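Local coordinates for haloacid dehalogenase domain protein hydrolase (PDB 4OVY) that probably acts as a hydrolase of the haloacid dehalogenase superfamily, perhaps a phosphatase, and binds a calcium ion, at residues 5-10 against 143-148; 109-114 against 193-198; 158-163 against 209-214. All coordinates share one frame; numbering follows the deposited sequence.

Contact 1. Residues 5-10 against 143-148; sequences PSWNDS and MLELLA. With EDO (1,2-ethanediol), chain G.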
loop_
_atom_site.group_PDB
_atom_site.type_symbol
_atom_site.label_atom_id
_atom_site.label_comp_id
_atom_site.label_asym_id
_atom_site.label_seq_id
_atom_site.Cartn_x
_atom_site.Cartn_y
_atom_site.Cartn_z
ATOM N N PRO A 5 16.300 -21.713 -14.833
ATOM C CA PRO A 5 17.152 -22.275 -15.895
ATOM C C PRO A 5 18.318 -21.390 -16.345
ATOM O O PRO A 5 19.315 -21.912 -16.842
ATOM C CB PRO A 5 16.176 -22.504 -17.056
ATOM C CG PRO A 5 15.008 -21.635 -16.768
ATOM C CD PRO A 5 14.907 -21.542 -15.279
ATOM N N SER A 6 18.196 -20.076 -16.180
ATOM C CA SER A 6 19.272 -19.148 -16.551
ATOM C C SER A 6 20.298 -18.936 -15.432
ATOM O O SER A 6 21.220 -18.138 -15.593
ATOM C CB SER A 6 18.692 -17.791 -16.980
ATOM O OG SER A 6 17.946 -17.930 -18.171
ATOM N N TRP A 7 20.138 -19.646 -14.312
ATOM C CA TRP A 7 21.067 -19.555 -13.192
ATOM C C TRP A 7 21.997 -20.759 -13.166
ATOM O O TRP A 7 21.531 -21.895 -13.088
ATOM C CB TRP A 7 20.312 -19.501 -11.862
ATOM C CG TRP A 7 19.425 -18.293 -11.668
ATOM C CD1 TRP A 7 18.303 -17.969 -12.379
ATOM C CD2 TRP A 7 19.580 -17.271 -10.679
ATOM N NE1 TRP A 7 17.752 -16.808 -11.893
ATOM C CE2 TRP A 7 18.514 -16.357 -10.849
ATOM C CE3 TRP A 7 20.512 -17.038 -9.661
ATOM C CZ2 TRP A 7 18.361 -15.224 -10.045
ATOM C CZ3 TRP A 7 20.354 -15.912 -8.856
ATOM C CH2 TRP A 7 19.288 -15.021 -9.055
ATOM N N ASN A 8 23.305 -20.501 -13.221
ATOM C CA ASN A 8 24.335 -21.527 -13.017
ATOM C C ASN A 8 24.333 -21.989 -11.567
ATOM O O ASN A 8 23.742 -21.337 -10.705
ATOM C CB ASN A 8 25.736 -20.961 -13.301
ATOM C CG ASN A 8 25.966 -20.647 -14.758
ATOM O OD1 ASN A 8 25.520 -21.374 -15.648
ATOM N ND2 ASN A 8 26.689 -19.567 -15.012
ATOM N N ASP A 9 25.031 -23.088 -11.285
ATOM C CA ASP A 9 25.256 -23.471 -9.906
ATOM C C ASP A 9 26.113 -22.371 -9.279
ATOM O O ASP A 9 27.119 -21.971 -9.846
ATOM C CB ASP A 9 25.951 -24.828 -9.800
ATOM C CG ASP A 9 26.038 -25.333 -8.361
ATOM O OD1 ASP A 9 25.270 -24.873 -7.479
ATOM O OD2 ASP A 9 26.888 -26.198 -8.106
ATOM N N SER A 10 25.676 -21.868 -8.131
ATOM C CA SER A 10 26.339 -20.770 -7.454
ATOM C C SER A 10 25.844 -20.699 -6.019
ATOM O O SER A 10 24.840 -21.314 -5.684
ATOM C CB SER A 10 26.025 -19.445 -8.160
ATOM O OG SER A 10 24.673 -19.052 -7.957
HETATM N N MSE A 143 16.147 -12.719 -13.301
HETATM C CA MSE A 143 15.262 -12.178 -12.270
HETATM C C MSE A 143 13.818 -12.408 -12.640
HETATM O O MSE A 143 12.989 -12.619 -11.766
HETATM C CB MSE A 143 15.545 -10.694 -12.007
HETATM C CG MSE A 143 16.977 -10.472 -11.519
HETATM SE SE MSE A 143 17.318 -11.333 -9.769
HETATM C CE MSE A 143 16.264 -10.074 -8.684
ATOM N N LEU A 144 13.489 -12.379 -13.927
ATOM C CA LEU A 144 12.136 -12.753 -14.355
ATOM C C LEU A 144 11.823 -14.198 -13.951
ATOM O O LEU A 144 10.720 -14.509 -13.497
ATOM C CB LEU A 144 11.972 -12.601 -15.860
ATOM C CG LEU A 144 12.157 -11.212 -16.474
ATOM C CD1 LEU A 144 11.836 -11.286 -17.961
ATOM C CD2 LEU A 144 11.295 -10.176 -15.771
ATOM N N GLU A 145 12.801 -15.076 -14.126
ATOM C CA GLU A 145 12.675 -16.466 -13.686
ATOM C C GLU A 145 12.486 -16.565 -12.174
ATOM O O GLU A 145 11.648 -17.328 -11.699
ATOM C CB GLU A 145 13.890 -17.281 -14.125
ATOM C CG GLU A 145 13.956 -17.472 -15.628
ATOM C CD GLU A 145 15.275 -18.033 -16.108
ATOM O OE1 GLU A 145 16.085 -18.493 -15.264
ATOM O OE2 GLU A 145 15.495 -18.019 -17.340
ATOM N N LEU A 146 13.259 -15.782 -11.426
ATOM C CA LEU A 146 13.158 -15.783 -9.968
ATOM C C LEU A 146 11.784 -15.313 -9.508
ATOM O O LEU A 146 11.176 -15.936 -8.645
ATOM C CB LEU A 146 14.265 -14.923 -9.347
ATOM C CG LEU A 146 14.234 -14.778 -7.825
ATOM C CD1 LEU A 146 14.272 -16.139 -7.128
ATOM C CD2 LEU A 146 15.409 -13.925 -7.389
ATOM N N LEU A 147 11.290 -14.225 -10.095
ATOM C CA LEU A 147 9.939 -13.738 -9.788
ATOM C C LEU A 147 8.863 -14.816 -10.014
ATOM O O LEU A 147 8.013 -15.038 -9.151
ATOM C CB LEU A 147 9.614 -12.499 -10.622
ATOM C CG LEU A 147 10.342 -11.213 -10.226
ATOM C CD1 LEU A 147 10.197 -10.188 -11.339
ATOM C CD2 LEU A 147 9.823 -10.661 -8.905
ATOM N N ALA A 148 8.914 -15.485 -11.164
ATOM C CA ALA A 148 7.954 -16.547 -11.486
ATOM C C ALA A 148 8.052 -17.719 -10.507
ATOM O O ALA A 148 7.037 -18.249 -10.055
ATOM C CB ALA A 148 8.166 -17.044 -12.916
HETATM C C1 EDO G . 28.675 -16.994 -17.889
HETATM O O1 EDO G . 28.876 -17.606 -16.613
HETATM C C2 EDO G . 27.726 -17.836 -18.738
HETATM O O2 EDO G . 27.213 -18.935 -17.977
#
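The carboxylate of E145 receives S6 with both of its oxygens. The backbone N of S6 donates to E145 OE1 over 2.8 Å, at an N-H...O angle of 160° and on the syn lone pair, while the S6 hydroxyl OG donates to E145 OE2 over 2.6 Å, reaching it on the syn side but somewhat out of the carboxylate plane. With OG beside its own backbone N (chi1 -66°), hydroxyl and N-H face the same acid, and the pair of bonds fixes the carboxylate's rotation. OE2 also accepts from NE2 of Q141, and three donors around the carboxylate are consistent with its carrying a charge. Against the same group, P5 meets E145 tip to tip, its CD 3.3 Å from OE1.

An irregular N-terminal segment here docks on a helix: residues 5-7 rest on helix 141-152, which precedes strand 156-161 of the HAD core, with E145 as their main polar partner there. The backbones of S6 and N8 also pair with K299 and D297, respectively, and S10 serves as N-cap of helix 11-24.

The end of the W7 indole comes close to the helix. The same OE1 of E145 lies in the ring plane at the edge, 3.7 Å from W7 CD1, whereas the indole NE1 is bonded to the carbonyl O of P142. On the six-membered ring, CZ2 touches SE of the selenomethionine M143 at 4.0 Å. The selenium is 76° off the ring normal, a Met-aromatic contact made at the edge, and the M143 chain, which starts out away from residues 5-10, bends at both chi2 and chi3. CB of L146 packs obliquely on W7 CZ2 at 4.2 Å. W298 adds an edge-to-face stack on W7, and M143 continues inward to F41 and T46.

Contact 2. Residues 109-114 against 193-198; sequences GMTDDE and ELRDGK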
loop_
_atom_site.group_PDB
_atom_site.type_symbol
_atom_site.label_atom_id
_atom_site.label_comp_id
_atom_site.label_asym_id
_atom_site.label_seq_id
_atom_site.Cartn_x
_atom_site.Cartn_y
_atom_site.Cartn_z
ATOM N N GLY A 109 -0.002 19.612 -11.356
ATOM C CA GLY A 109 -1.228 20.177 -11.922
ATOM C C GLY A 109 -1.956 19.288 -12.917
ATOM O O GLY A 109 -3.086 19.593 -13.310
HETATM N N MSE A 110 -1.316 18.205 -13.343
HETATM C CA MSE A 110 -1.954 17.242 -14.244
HETATM C C MSE A 110 -2.486 16.091 -13.435
HETATM O O MSE A 110 -2.094 15.898 -12.279
HETATM C CB MSE A 110 -0.976 16.788 -15.333
HETATM C CG MSE A 110 0.093 15.815 -14.857
HETATM SE SE MSE A 110 1.181 15.168 -16.373
HETATM C CE MSE A 110 1.844 16.924 -16.990
ATOM N N THR A 111 -3.385 15.318 -14.031
ATOM C CA THR A 111 -3.961 14.172 -13.343
ATOM C C THR A 111 -3.016 12.985 -13.360
ATOM O O THR A 111 -2.068 12.937 -14.151
ATOM C CB THR A 111 -5.301 13.724 -13.952
ATOM O OG1 THR A 111 -5.081 13.212 -15.265
ATOM C CG2 THR A 111 -6.295 14.886 -14.010
ATOM N N ASP A 112 -3.298 12.023 -12.486
ATOM C CA ASP A 112 -2.597 10.736 -12.479
ATOM C C ASP A 112 -2.650 10.045 -13.848
ATOM O O ASP A 112 -1.636 9.552 -14.337
ATOM C CB ASP A 112 -3.143 9.810 -11.374
ATOM C CG ASP A 112 -4.658 9.554 -11.472
ATOM O OD1 ASP A 112 -5.411 10.350 -12.075
ATOM O OD2 ASP A 112 -5.104 8.534 -10.917
ATOM N N ASP A 113 -3.819 10.043 -14.477
ATOM C CA ASP A 113 -3.973 9.423 -15.791
ATOM C C ASP A 113 -3.173 10.145 -16.877
ATOM O O ASP A 113 -2.623 9.508 -17.775
ATOM C CB ASP A 113 -5.453 9.353 -16.181
ATOM C CG ASP A 113 -6.222 8.295 -15.404
ATOM O OD1 ASP A 113 -5.616 7.471 -14.687
ATOM O OD2 ASP A 113 -7.459 8.283 -15.517
ATOM N N GLU A 114 -3.106 11.473 -16.800
ATOM C CA GLU A 114 -2.320 12.245 -17.758
ATOM C C GLU A 114 -0.835 11.890 -17.634
ATOM O O GLU A 114 -0.150 11.663 -18.644
ATOM C CB GLU A 114 -2.581 13.751 -17.571
ATOM C CG GLU A 114 -3.947 14.150 -18.125
ATOM C CD GLU A 114 -4.463 15.516 -17.704
ATOM O OE1 GLU A 114 -3.931 16.158 -16.771
ATOM O OE2 GLU A 114 -5.457 15.946 -18.321
ATOM N N GLU A 193 -10.338 15.980 -6.989
ATOM C CA GLU A 193 -11.323 16.957 -7.453
ATOM C C GLU A 193 -12.110 16.396 -8.626
ATOM O O GLU A 193 -11.820 15.296 -9.102
ATOM C CB GLU A 193 -10.660 18.289 -7.823
ATOM C CG GLU A 193 -9.673 18.216 -8.968
ATOM C CD GLU A 193 -9.046 19.563 -9.302
ATOM O OE1 GLU A 193 -8.816 20.384 -8.388
ATOM O OE2 GLU A 193 -8.771 19.798 -10.495
ATOM N N LEU A 194 -13.122 17.139 -9.062
ATOM C CA LEU A 194 -13.848 16.813 -10.287
ATOM C C LEU A 194 -13.430 17.780 -11.384
ATOM O O LEU A 194 -13.365 18.993 -11.165
ATOM C CB LEU A 194 -15.361 16.889 -10.076
ATOM C CG LEU A 194 -16.018 15.604 -9.584
ATOM C CD1 LEU A 194 -15.411 15.158 -8.267
ATOM C CD2 LEU A 194 -17.518 15.792 -9.452
ATOM N N ARG A 195 -13.135 17.238 -12.557
ATOM C CA ARG A 195 -12.860 18.050 -13.736
ATOM C C ARG A 195 -13.862 17.658 -14.806
ATOM O O ARG A 195 -13.905 16.495 -15.218
ATOM C CB ARG A 195 -11.432 17.821 -14.217
ATOM C CG ARG A 195 -10.385 18.486 -13.333
ATOM C CD ARG A 195 -8.991 18.324 -13.912
ATOM N NE ARG A 195 -7.977 18.980 -13.091
ATOM C CZ ARG A 195 -6.691 19.097 -13.420
ATOM N NH1 ARG A 195 -6.232 18.600 -14.568
ATOM N NH2 ARG A 195 -5.856 19.721 -12.596
ATOM N N ASP A 196 -14.681 18.616 -15.239
ATOM C CA ASP A 196 -15.763 18.346 -16.197
ATOM C C ASP A 196 -16.702 17.261 -15.665
ATOM O O ASP A 196 -17.190 16.430 -16.425
ATOM C CB ASP A 196 -15.203 17.940 -17.580
ATOM C CG ASP A 196 -14.968 19.117 -18.499
ATOM O OD1 ASP A 196 -14.617 20.209 -18.004
ATOM O OD2 ASP A 196 -15.116 18.947 -19.738
ATOM N N GLY A 197 -16.936 17.262 -14.354
ATOM C CA GLY A 197 -17.800 16.267 -13.713
ATOM C C GLY A 197 -17.154 14.906 -13.496
ATOM O O GLY A 197 -17.792 13.995 -12.975
ATOM N N LYS A 198 -15.885 14.777 -13.876
ATOM C CA LYS A 198 -15.154 13.513 -13.797
ATOM C C LYS A 198 -14.259 13.517 -12.550
ATOM O O LYS A 198 -13.415 14.397 -12.411
ATOM C CB LYS A 198 -14.311 13.345 -15.062
ATOM C CG LYS A 198 -13.288 12.221 -15.056
ATOM C CD LYS A 198 -12.653 12.095 -16.438
ATOM C CE LYS A 198 -11.268 11.479 -16.382
ATOM N NZ LYS A 198 -11.289 10.111 -15.806
HETATM O O HOH W 1 -8.642 10.655 -14.942
HETATM O O HOH W 2 -7.349 17.203 -16.718
HETATM O O HOH W 3 -4.171 18.797 -16.668
#
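G109 offers its carbonyl O to R195, whose NH2 donates to it over 2.9 Å. The bond is nearly straight (168°) and lies in the guanidinium plane, though the donor is tilted from the plane of the carbonyl. CG2 of T111 passes R195 NH1 at 3.8 Å, the two side chains running past each other in opposite directions. T111 is the N-cap of helix 112-125: its OG1 accepts from the N of E114, and OE1 of E114 accepts from the N of T111, completing a capping box. D112 turns to R221 of the second subunit in a salt bridge. D113 approaches K198 through a water, bonded to D113 OD2 at 2.7 Å and to K198 NZ at 2.8 Å. E114 meets R195 likewise, two waters joining its two oxygens to NH1, with OE1 itself 4.0 Å from NH1. R195 and K198 flank a type I' turn, both starting out toward residues 109-114, and E193 OE2 takes R195 NE in a 2.8 Å salt bridge that steadies the guanidinium. Backbone bonds from G109, M110 and D112 reach strand 198-204 of the same hairpin. Residues 109-114 and 193-198 share one direct hydrogen bond; their charge pairs meet through water, which probably softens the attraction.

Contact 3. Residues 158-163 against 209-214; sequences FIVSGA and FIDDQA. With EDO (1,2-ethanediol), chain H.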
loop_
_atom_site.group_PDB
_atom_site.type_symbol
_atom_site.label_atom_id
_atom_site.label_comp_id
_atom_site.label_asym_id
_atom_site.label_seq_id
_atom_site.Cartn_x
_atom_site.Cartn_y
_atom_site.Cartn_z
ATOM N N PHE A 158 6.863 -7.908 -4.286
ATOM C CA PHE A 158 6.724 -6.452 -4.285
ATOM C C PHE A 158 7.986 -5.774 -4.830
ATOM O O PHE A 158 9.112 -6.254 -4.631
ATOM C CB PHE A 158 6.536 -5.927 -2.858
ATOM C CG PHE A 158 5.171 -6.142 -2.284
ATOM C CD1 PHE A 158 4.787 -7.397 -1.821
ATOM C CD2 PHE A 158 4.290 -5.074 -2.133
ATOM C CE1 PHE A 158 3.537 -7.586 -1.256
ATOM C CE2 PHE A 158 3.043 -5.264 -1.572
ATOM C CZ PHE A 158 2.665 -6.520 -1.134
ATOM N N ILE A 159 7.796 -4.636 -5.486
ATOM C CA ILE A 159 8.900 -3.717 -5.747
ATOM C C ILE A 159 8.955 -2.671 -4.633
ATOM O O ILE A 159 7.921 -2.143 -4.216
ATOM C CB ILE A 159 8.750 -3.022 -7.113
ATOM C CG1 ILE A 159 9.055 -4.016 -8.233
ATOM C CG2 ILE A 159 9.683 -1.823 -7.230
ATOM C CD1 ILE A 159 8.652 -3.510 -9.601
ATOM N N VAL A 160 10.168 -2.390 -4.166
ATOM C CA VAL A 160 10.431 -1.353 -3.176
ATOM C C VAL A 160 11.617 -0.535 -3.702
ATOM O O VAL A 160 12.771 -0.903 -3.521
ATOM C CB VAL A 160 10.715 -1.941 -1.780
ATOM C CG1 VAL A 160 10.887 -0.834 -0.746
ATOM C CG2 VAL A 160 9.579 -2.865 -1.349
ATOM N N SER A 161 11.304 0.576 -4.368
ATOM C CA SER A 161 12.288 1.344 -5.138
ATOM C C SER A 161 12.307 2.808 -4.715
ATOM O O SER A 161 11.311 3.340 -4.244
ATOM C CB SER A 161 11.967 1.238 -6.630
ATOM O OG SER A 161 12.697 2.173 -7.409
ATOM N N GLY A 162 13.457 3.452 -4.889
ATOM C CA GLY A 162 13.566 4.896 -4.688
ATOM C C GLY A 162 12.962 5.694 -5.828
ATOM O O GLY A 162 12.679 6.883 -5.673
ATOM N N ALA A 163 12.771 5.046 -6.978
ATOM C CA ALA A 163 12.183 5.698 -8.136
ATOM C C ALA A 163 10.709 5.991 -7.883
ATOM O O ALA A 163 10.105 5.483 -6.929
ATOM C CB ALA A 163 12.349 4.836 -9.386
ATOM N N PHE A 209 6.586 11.120 -0.249
ATOM C CA PHE A 209 7.466 10.125 0.344
ATOM C C PHE A 209 8.648 9.797 -0.555
ATOM O O PHE A 209 8.495 9.697 -1.769
ATOM C CB PHE A 209 6.669 8.854 0.647
ATOM C CG PHE A 209 7.423 7.844 1.453
ATOM C CD1 PHE A 209 7.643 8.047 2.813
ATOM C CD2 PHE A 209 7.914 6.685 0.860
ATOM C CE1 PHE A 209 8.341 7.112 3.560
ATOM C CE2 PHE A 209 8.611 5.750 1.606
ATOM C CZ PHE A 209 8.823 5.963 2.954
ATOM N N ILE A 210 9.823 9.640 0.067
ATOM C CA ILE A 210 11.041 9.215 -0.601
ATOM C C ILE A 210 11.410 7.831 -0.068
ATOM O O ILE A 210 11.766 7.671 1.105
ATOM C CB ILE A 210 12.204 10.207 -0.354
ATOM C CG1 ILE A 210 11.826 11.612 -0.835
ATOM C CG2 ILE A 210 13.482 9.726 -1.031
ATOM C CD1 ILE A 210 11.372 11.698 -2.282
ATOM N N ASP A 211 11.334 6.839 -0.949
ATOM C CA ASP A 211 11.449 5.429 -0.583
ATOM C C ASP A 211 12.861 4.887 -0.835
ATOM O O ASP A 211 13.059 3.975 -1.653
ATOM C CB ASP A 211 10.428 4.628 -1.396
ATOM C CG ASP A 211 10.378 3.161 -1.003
ATOM O OD1 ASP A 211 10.283 2.882 0.209
ATOM O OD2 ASP A 211 10.410 2.297 -1.916
ATOM N N ASP A 212 13.839 5.443 -0.124
ATOM C CA ASP A 212 15.225 5.001 -0.265
ATOM C C ASP A 212 15.937 4.980 1.082
ATOM O O ASP A 212 15.517 5.660 2.029
ATOM C CB ASP A 212 15.969 5.902 -1.253
ATOM C CG ASP A 212 17.213 5.232 -1.864
ATOM O OD1 ASP A 212 17.386 3.998 -1.751
ATOM O OD2 ASP A 212 18.021 5.960 -2.468
ATOM N N GLN A 213 17.003 4.185 1.155
ATOM C CA GLN A 213 17.818 4.047 2.366
ATOM C C GLN A 213 16.923 3.647 3.547
ATOM O O GLN A 213 16.167 2.684 3.434
ATOM C CB GLN A 213 18.619 5.336 2.626
ATOM C CG GLN A 213 19.413 5.818 1.427
ATOM C CD GLN A 213 20.011 7.189 1.654
ATOM O OE1 GLN A 213 20.868 7.371 2.520
ATOM N NE2 GLN A 213 19.564 8.161 0.877
ATOM N N ALA A 214 16.963 4.379 4.663
ATOM C CA ALA A 214 16.141 4.023 5.819
ATOM C C ALA A 214 14.647 4.257 5.578
ATOM O O ALA A 214 13.821 3.842 6.391
ATOM C CB ALA A 214 16.609 4.764 7.071
HETATM C C1 EDO H . 16.427 5.466 -8.105
HETATM O O1 EDO H . 16.605 4.047 -7.963
HETATM C C2 EDO H . 17.167 6.203 -6.995
HETATM O O2 EDO H . 16.982 5.523 -5.746
#
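D211 presses its carboxylate against strand 156-161. OD2 comes to 2.7 Å from the carbonyl O of S161 and to 3.4 Å from CG1 of V160, the V160 and D211 side chains crossing at about a right angle. D211 CG stands anti to its own backbone N (chi1 -175°), which carries the acid in toward the strand. The other oxygen, OD1, is buried here and has no partner in the model; it lies in the ring plane at the edge of F209. The backbone of the same aspartate is engaged too: CA of G162 makes a CA-H...O contact of 3.2 Å with D211 O. Farther along, CB of D212 is 4.3 Å from CA of G162.

Around this first shell, S186 ties the two segments together, its OG bonded to both the N of D211 and the O of G162, while K216 NZ holds the carbonyl of V160. D212 OD2 is linked only weakly to O2 of an ethanediol molecule, probably from the crystallisation liquor, which is also bonded to D44, a calcium ligand.

The S161 side chain starts out away from residues 209-214 and touches D42, another calcium ligand. Its OG accepts from the N of A163 at 2.9 Å, closing an ST turn where the chain turns a corner at 162 and 163. A serine on the parallel strand next to the one that leads into the DxDx(T/V) signature is what HAD enzymes have as motif II, a role S161 probably fills.

The three contacts span the molecule from core to periphery. Contact 3 lies near the middle, about 8 Å from the chain centre, while contacts 1 and 2 are on opposite sides of that centre, about 42 Å apart between their centres. Contact 3 is about 24 Å from contact 1 and 26 Å from contact 2, centre to centre. Helix 141-152 of contact 1 is followed by strand 156-161 of contact 3, which neighbours strand 183-195, the strand ending at contact 2. Along the chain, contact 1 closes before contact 3 opens, whereas contact 2 alternates with both. A single sheet therefore connects the calcium-site surroundings with the distant hairpin tip, and one helix joins them to the N-terminal segment.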